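Local coordinates for protein phosphoglycerol transferase GacH (Streptococcus pyogenes MGAS5005, PDB 6DGM) that probably transfers glycerol phosphate to the rhamnose polysaccharide of the group A carbohydrate, through an extracellular catalytic domain that binds manganese and sn-glycerol-1-phosphate, at residues K33-I36 with A37-T40; E248-A251 with F252-L256. All coordinates share one frame; numbering follows the deposited sequence.

Interaction 1 of 2, residues K33-I36 with A37-T40; sequences KNNI and ADQT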
ATOM      1  N   LYS A  33       4.054  22.809   4.267  1.00 34.80           N
ATOM      2  CA  LYS A  33       3.666  23.903   3.381  1.00 38.23           C
ATOM      3  C   LYS A  33       2.500  23.565   2.456  1.00 34.26           C
ATOM      4  O   LYS A  33       1.800  24.476   1.998  1.00 35.03           O
ATOM      5  CB  LYS A  33       4.833  24.305   2.469  1.00 47.21           C
ATOM      6  CG  LYS A  33       6.067  24.836   3.167  1.00 56.05           C
ATOM      7  CD  LYS A  33       7.119  25.208   2.122  1.00 62.82           C
ATOM      8  CE  LYS A  33       8.431  25.667   2.739  1.00 68.42           C
ATOM      9  NZ  LYS A  33       9.473  25.879   1.681  1.00 71.80           N
ATOM     10  N   ASN A  34       2.284  22.292   2.154  1.00 28.64           N
ATOM     11  CA  ASN A  34       1.433  21.886   1.044  1.00 27.98           C
ATOM     12  C   ASN A  34       0.110  21.313   1.537  1.00 28.21           C
ATOM     13  O   ASN A  34      -0.071  21.023   2.724  1.00 29.28           O
ATOM     14  CB  ASN A  34       2.166  20.865   0.164  1.00 25.47           C
ATOM     15  CG  ASN A  34       3.421  21.443  -0.467  1.00 31.06           C
ATOM     16  OD1 ASN A  34       3.480  22.632  -0.761  1.00 31.75           O
ATOM     17  ND2 ASN A  34       4.430  20.602  -0.668  1.00 35.02           N
ATOM     18  N   ASN A  35      -0.817  21.170   0.591  1.00 28.23           N
ATOM     19  CA  ASN A  35      -2.132  20.590   0.823  1.00 26.66           C
ATOM     20  C   ASN A  35      -2.235  19.285   0.053  1.00 23.52           C
ATOM     21  O   ASN A  35      -1.944  19.245  -1.146  1.00 22.46           O
ATOM     22  CB  ASN A  35      -3.227  21.513   0.294  1.00 30.26           C
ATOM     23  CG  ASN A  35      -3.143  22.901   0.870  1.00 33.58           C
ATOM     24  OD1 ASN A  35      -3.060  23.077   2.080  1.00 32.54           O
ATOM     25  ND2 ASN A  35      -3.152  23.904  -0.005  1.00 36.75           N
ATOM     26  N   ILE A  36      -2.683  18.225   0.730  1.00 22.86           N
ATOM     27  CA  ILE A  36      -2.768  16.915   0.087  1.00 23.59           C
ATOM     28  C   ILE A  36      -3.684  16.970  -1.132  1.00 24.88           C
ATOM     29  O   ILE A  36      -3.400  16.353  -2.165  1.00 24.53           O
ATOM     30  CB  ILE A  36      -3.215  15.865   1.112  1.00 25.91           C
ATOM     31  CG1 ILE A  36      -3.004  14.452   0.563  1.00 27.10           C
ATOM     32  CG2 ILE A  36      -4.664  16.086   1.497  1.00 26.48           C
ATOM     33  CD1 ILE A  36      -1.548  14.144   0.273  1.00 29.29           C
ATOM     34  N   ALA A  37      -4.767  17.749  -1.048  1.00 27.79           N
ATOM     35  CA  ALA A  37      -5.736  17.859  -2.129  1.00 31.19           C
ATOM     36  C   ALA A  37      -5.202  18.613  -3.342  1.00 29.05           C
ATOM     37  O   ALA A  37      -5.896  18.669  -4.363  1.00 28.37           O
ATOM     38  CB  ALA A  37      -7.005  18.547  -1.622  1.00 35.95           C
ATOM     39  N   ASP A  38      -4.000  19.182  -3.263  1.00 26.12           N
ATOM     40  CA  ASP A  38      -3.337  19.770  -4.422  1.00 25.44           C
ATOM     41  C   ASP A  38      -2.484  18.761  -5.182  1.00 25.63           C
ATOM     42  O   ASP A  38      -1.916  19.102  -6.219  1.00 28.45           O
ATOM     43  CB  ASP A  38      -2.436  20.937  -4.005  1.00 27.11           C
ATOM     44  CG  ASP A  38      -3.202  22.124  -3.480  1.00 31.39           C
ATOM     45  OD1 ASP A  38      -4.383  22.311  -3.849  1.00 33.23           O
ATOM     46  OD2 ASP A  38      -2.595  22.890  -2.715  1.00 34.32           O
ATOM     47  N   GLN A  39      -2.365  17.541  -4.680  1.00 24.18           N
ATOM     48  CA  GLN A  39      -1.556  16.505  -5.289  1.00 25.81           C
ATOM     49  C   GLN A  39      -2.485  15.446  -5.872  1.00 22.55           C
ATOM     50  O   GLN A  39      -3.458  15.036  -5.226  1.00 22.88           O
ATOM     51  CB  GLN A  39      -0.697  15.763  -4.246  1.00 31.63           C
ATOM     52  CG  GLN A  39      -0.347  16.524  -2.997  1.00 40.32           C
ATOM     53  CD  GLN A  39       0.801  17.476  -3.201  1.00 45.41           C
ATOM     54  OE1 GLN A  39       1.730  17.193  -3.959  1.00 41.35           O
ATOM     55  NE2 GLN A  39       0.748  18.616  -2.523  1.00 51.69           N
ATOM     56  N   THR A  40      -2.159  14.962  -7.062  1.00 20.28           N
ATOM     57  CA  THR A  40      -2.733  13.713  -7.548  1.00 17.90           C
ATOM     58  C   THR A  40      -1.891  12.566  -7.011  1.00 17.55           C
ATOM     59  O   THR A  40      -0.660  12.620  -7.029  1.00 18.60           O
ATOM     60  CB  THR A  40      -2.798  13.713  -9.070  1.00 18.44           C
ATOM     61  OG1 THR A  40      -3.918  14.526  -9.461  1.00 18.28           O
ATOM     62  CG2 THR A  40      -2.938  12.304  -9.654  1.00 17.79           C
TER
HETATM   63  O   HOH W   1      -0.138  22.461  -2.104  1.00 26.57           O
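Asn35 and Asp38 close a 3-10 turn, Asp38 N bonding to Asn35 O at 3.0 Å, and Gln39 N repeats the step to Ile36 O, also at 3.0 Å. Across this turn the side chains of Asn35 and Asp38 lie side by side and point the same way, their amide and carboxylate planes 70° apart. Asn35 ND2 gives a hydrogen bond of 2.9 Å to Asp38 OD2; the oxygen lies near the plane of the amide, whereas the nitrogen stands above that of the carboxylate. A water bridges the same pair, accepting from Asn35 N and donating to Asp38 OD2 at 2.6 Å. Gln39 folds back toward the preceding residues: a chi1 of -26°, far from staggered, and a bend at chi2 (-80°) bring its amide to Asn35, where NE2 bonds to Asn35 O at 3.1 Å. That carbonyl is gripped twice, NE2 and Asp38 N coming from opposite faces of its plane. Ile36 sets CD1 4.2 Å from Gln39 CG and packs on Leu318 and Phe319 of helix 314-321. Asn34 sends ND2 to Thr322 O, and Lys33 N bonds to the calcium ligand Asp323. Two donors on Asp38 OD2, amide and water, would favour the charged carboxylate and tie it to the start of the turn that leads into strand 40-46.

Interaction 2 of 2, residues E248-A251 with F252-L256; sequences ETRA and FLEKL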
ATOM      1  N   GLU A 248       8.696  -1.378 -17.398  1.00 17.73           N
ATOM      2  CA  GLU A 248       7.466  -0.628 -17.603  1.00 17.94           C
ATOM      3  C   GLU A 248       7.245   0.393 -16.492  1.00 17.79           C
ATOM      4  O   GLU A 248       6.646   1.442 -16.738  1.00 18.83           O
ATOM      5  CB  GLU A 248       6.267  -1.566 -17.715  1.00 18.29           C
ATOM      6  CG  GLU A 248       6.348  -2.545 -18.880  1.00 20.18           C
ATOM      7  CD  GLU A 248       6.316  -1.863 -20.236  1.00 23.03           C
ATOM      8  OE1 GLU A 248       5.933  -0.668 -20.312  1.00 23.48           O
ATOM      9  OE2 GLU A 248       6.679  -2.527 -21.247  1.00 25.28           O
ATOM     10  N   THR A 249       7.687   0.093 -15.265  1.00 16.67           N
ATOM     11  CA  THR A 249       7.546   1.039 -14.165  1.00 16.73           C
ATOM     12  C   THR A 249       8.400   2.275 -14.423  1.00 18.80           C
ATOM     13  O   THR A 249       7.944   3.408 -14.223  1.00 18.78           O
ATOM     14  CB  THR A 249       7.927   0.352 -12.843  1.00 16.94           C
ATOM     15  OG1 THR A 249       7.078  -0.787 -12.607  1.00 16.09           O
ATOM     16  CG2 THR A 249       7.804   1.314 -11.648  1.00 17.48           C
ATOM     17  N   ARG A 250       9.633   2.086 -14.895  1.00 19.65           N
ATOM     18  CA  ARG A 250      10.448   3.235 -15.278  1.00 20.00           C
ATOM     19  C   ARG A 250       9.762   4.068 -16.356  1.00 20.92           C
ATOM     20  O   ARG A 250       9.724   5.301 -16.265  1.00 21.80           O
ATOM     21  CB  ARG A 250      11.821   2.770 -15.762  1.00 21.22           C
ATOM     22  CG  ARG A 250      12.670   3.878 -16.397  1.00 27.43           C
ATOM     23  CD  ARG A 250      13.971   3.320 -16.932  1.00 37.46           C
ATOM     24  NE  ARG A 250      14.728   4.308 -17.696  1.00 47.55           N
ATOM     25  CZ  ARG A 250      15.919   4.081 -18.239  1.00 53.01           C
ATOM     26  NH1 ARG A 250      16.495   2.893 -18.103  1.00 53.29           N
ATOM     27  NH2 ARG A 250      16.538   5.042 -18.912  1.00 54.97           N
ATOM     28  N   ALA A 251       9.254   3.415 -17.410  1.00 21.06           N
ATOM     29  CA  ALA A 251       8.607   4.141 -18.495  1.00 22.01           C
ATOM     30  C   ALA A 251       7.382   4.901 -18.006  1.00 20.49           C
ATOM     31  O   ALA A 251       7.120   6.027 -18.453  1.00 21.22           O
ATOM     32  CB  ALA A 251       8.220   3.184 -19.624  1.00 22.96           C
ATOM     33  N   PHE A 252       6.619   4.297 -17.100  1.00 19.07           N
ATOM     34  CA  PHE A 252       5.467   4.960 -16.501  1.00 18.21           C
ATOM     35  C   PHE A 252       5.884   6.223 -15.760  1.00 18.16           C
ATOM     36  O   PHE A 252       5.294   7.292 -15.954  1.00 18.51           O
ATOM     37  CB  PHE A 252       4.806   3.959 -15.557  1.00 17.29           C
ATOM     38  CG  PHE A 252       3.651   4.493 -14.751  1.00 17.39           C
ATOM     39  CD1 PHE A 252       2.553   5.057 -15.365  1.00 18.30           C
ATOM     40  CD2 PHE A 252       3.667   4.386 -13.366  1.00 17.52           C
ATOM     41  CE1 PHE A 252       1.473   5.521 -14.604  1.00 18.50           C
ATOM     42  CE2 PHE A 252       2.597   4.848 -12.602  1.00 17.28           C
ATOM     43  CZ  PHE A 252       1.496   5.402 -13.226  1.00 17.43           C
ATOM     44  N   LEU A 253       6.874   6.121 -14.880  1.00 17.69           N
ATOM     45  CA  LEU A 253       7.282   7.303 -14.129  1.00 17.83           C
ATOM     46  C   LEU A 253       7.806   8.390 -15.065  1.00 18.78           C
ATOM     47  O   LEU A 253       7.527   9.579 -14.860  1.00 18.86           O
ATOM     48  CB  LEU A 253       8.325   6.935 -13.073  1.00 18.81           C
ATOM     49  CG  LEU A 253       7.909   5.943 -11.979  1.00 20.84           C
ATOM     50  CD1 LEU A 253       8.990   5.935 -10.893  1.00 23.32           C
ATOM     51  CD2 LEU A 253       6.549   6.216 -11.384  1.00 20.61           C
ATOM     52  N   GLU A 254       8.592   8.005 -16.087  1.00 19.85           N
ATOM     53  CA  GLU A 254       9.080   8.981 -17.058  1.00 22.14           C
ATOM     54  C   GLU A 254       7.921   9.752 -17.679  1.00 22.13           C
ATOM     55  O   GLU A 254       7.989  10.969 -17.830  1.00 22.91           O
ATOM     56  CB  GLU A 254       9.921   8.270 -18.126  1.00 26.09           C
ATOM     57  CG  GLU A 254      11.283   7.810 -17.632  1.00 35.27           C
ATOM     58  CD  GLU A 254      12.020   6.922 -18.627  1.00 46.21           C
ATOM     59  OE1 GLU A 254      11.411   6.514 -19.642  1.00 50.66           O
ATOM     60  OE2 GLU A 254      13.210   6.624 -18.388  1.00 49.55           O
ATOM     61  N   LYS A 255       6.820   9.065 -17.997  1.00 21.23           N
ATOM     62  CA  LYS A 255       5.656   9.765 -18.539  1.00 23.36           C
ATOM     63  C   LYS A 255       5.035  10.691 -17.503  1.00 22.67           C
ATOM     64  O   LYS A 255       4.582  11.792 -17.838  1.00 23.77           O
ATOM     65  CB  LYS A 255       4.617   8.752 -19.025  1.00 23.76           C
ATOM     66  CG  LYS A 255       5.040   8.004 -20.298  1.00 27.58           C
ATOM     67  CD  LYS A 255       5.000   8.913 -21.496  1.00 35.99           C
ATOM     68  CE  LYS A 255       5.329   8.151 -22.767  1.00 47.36           C
ATOM     69  NZ  LYS A 255       4.472   6.939 -22.913  1.00 54.86           N
ATOM     70  N   LEU A 256       4.998  10.269 -16.240  1.00 21.37           N
ATOM     71  CA  LEU A 256       4.442  11.146 -15.214  1.00 19.84           C
ATOM     72  C   LEU A 256       5.242  12.434 -15.084  1.00 21.31           C
ATOM     73  O   LEU A 256       4.669  13.481 -14.766  1.00 23.10           O
ATOM     74  CB  LEU A 256       4.394  10.444 -13.863  1.00 18.47           C
ATOM     75  CG  LEU A 256       3.461   9.218 -13.794  1.00 18.28           C
ATOM     76  CD1 LEU A 256       3.576   8.560 -12.449  1.00 18.29           C
ATOM     77  CD2 LEU A 256       2.011   9.590 -14.075  1.00 18.47           C
TER
HETATM   78  O   HOH W   2       8.381   6.771 -20.899  1.00 29.77           O
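Arg250 and Glu254, one helical turn apart, form an i to i+4 salt bridge on the exposed side of helix 229-257. Glu254 begins with CB 3.5 Å from Arg250 O, the carbonyl that also accepts its backbone N. CG stays over that oxygen at 3.3 Å, and with chi2 at 171° the chain runs on extended, bringing CD to 3.8 Å from Arg250 CG. At the tip OE2 takes a fairly straight hydrogen bond of 2.9 Å from Arg250 NE. The oxygen sits at the edge of the guanidinium, near its plane, but the nitrogen meets the carboxylate from above, the two planes being almost perpendicular (88°). The contact is therefore single, through NE, and not a two-pronged pairing. OE1 turns to a water that donates to it at a long 3.3 Å and to Ala251 O at 2.9 Å, a carbonyl already bonded to Lys255 N. Arg250 is extended from CG to NE, and its NH1 bonds to Asn67 OD1, which helps hold the guanidinium in place. The inner side of the helix is largely apolar: Phe252 stacks on Tyr186 and touches Leu190, both of helix 182-192, Leu253 packs against Ile71 of helix 66-74 and Trp296 of strand 290-297, and Leu256 rests on Val265 of strand 263-269.

Interaction 1 precedes interaction 2 along the chain, their centres about 22 Å apart and their nearest atoms about 7 Å, without touching. Both belong to the alkaline-phosphatase-like domain and feed neighbouring parallel strands of its eight-stranded mixed sheet. Residues 33-40 lead from the region of the calcium ligands Asp31 and Asp323 into strand 40-46, which runs up to the manganese ligand Glu47. Residues 248-256 lie near the end of helix 229-257, packed on the sheet, before strand 263-269, after which come the manganese ligands Asp270 and His271. Backbone bonds of Thr40 with Pro262 and Thr264 join the two routes where these strands begin.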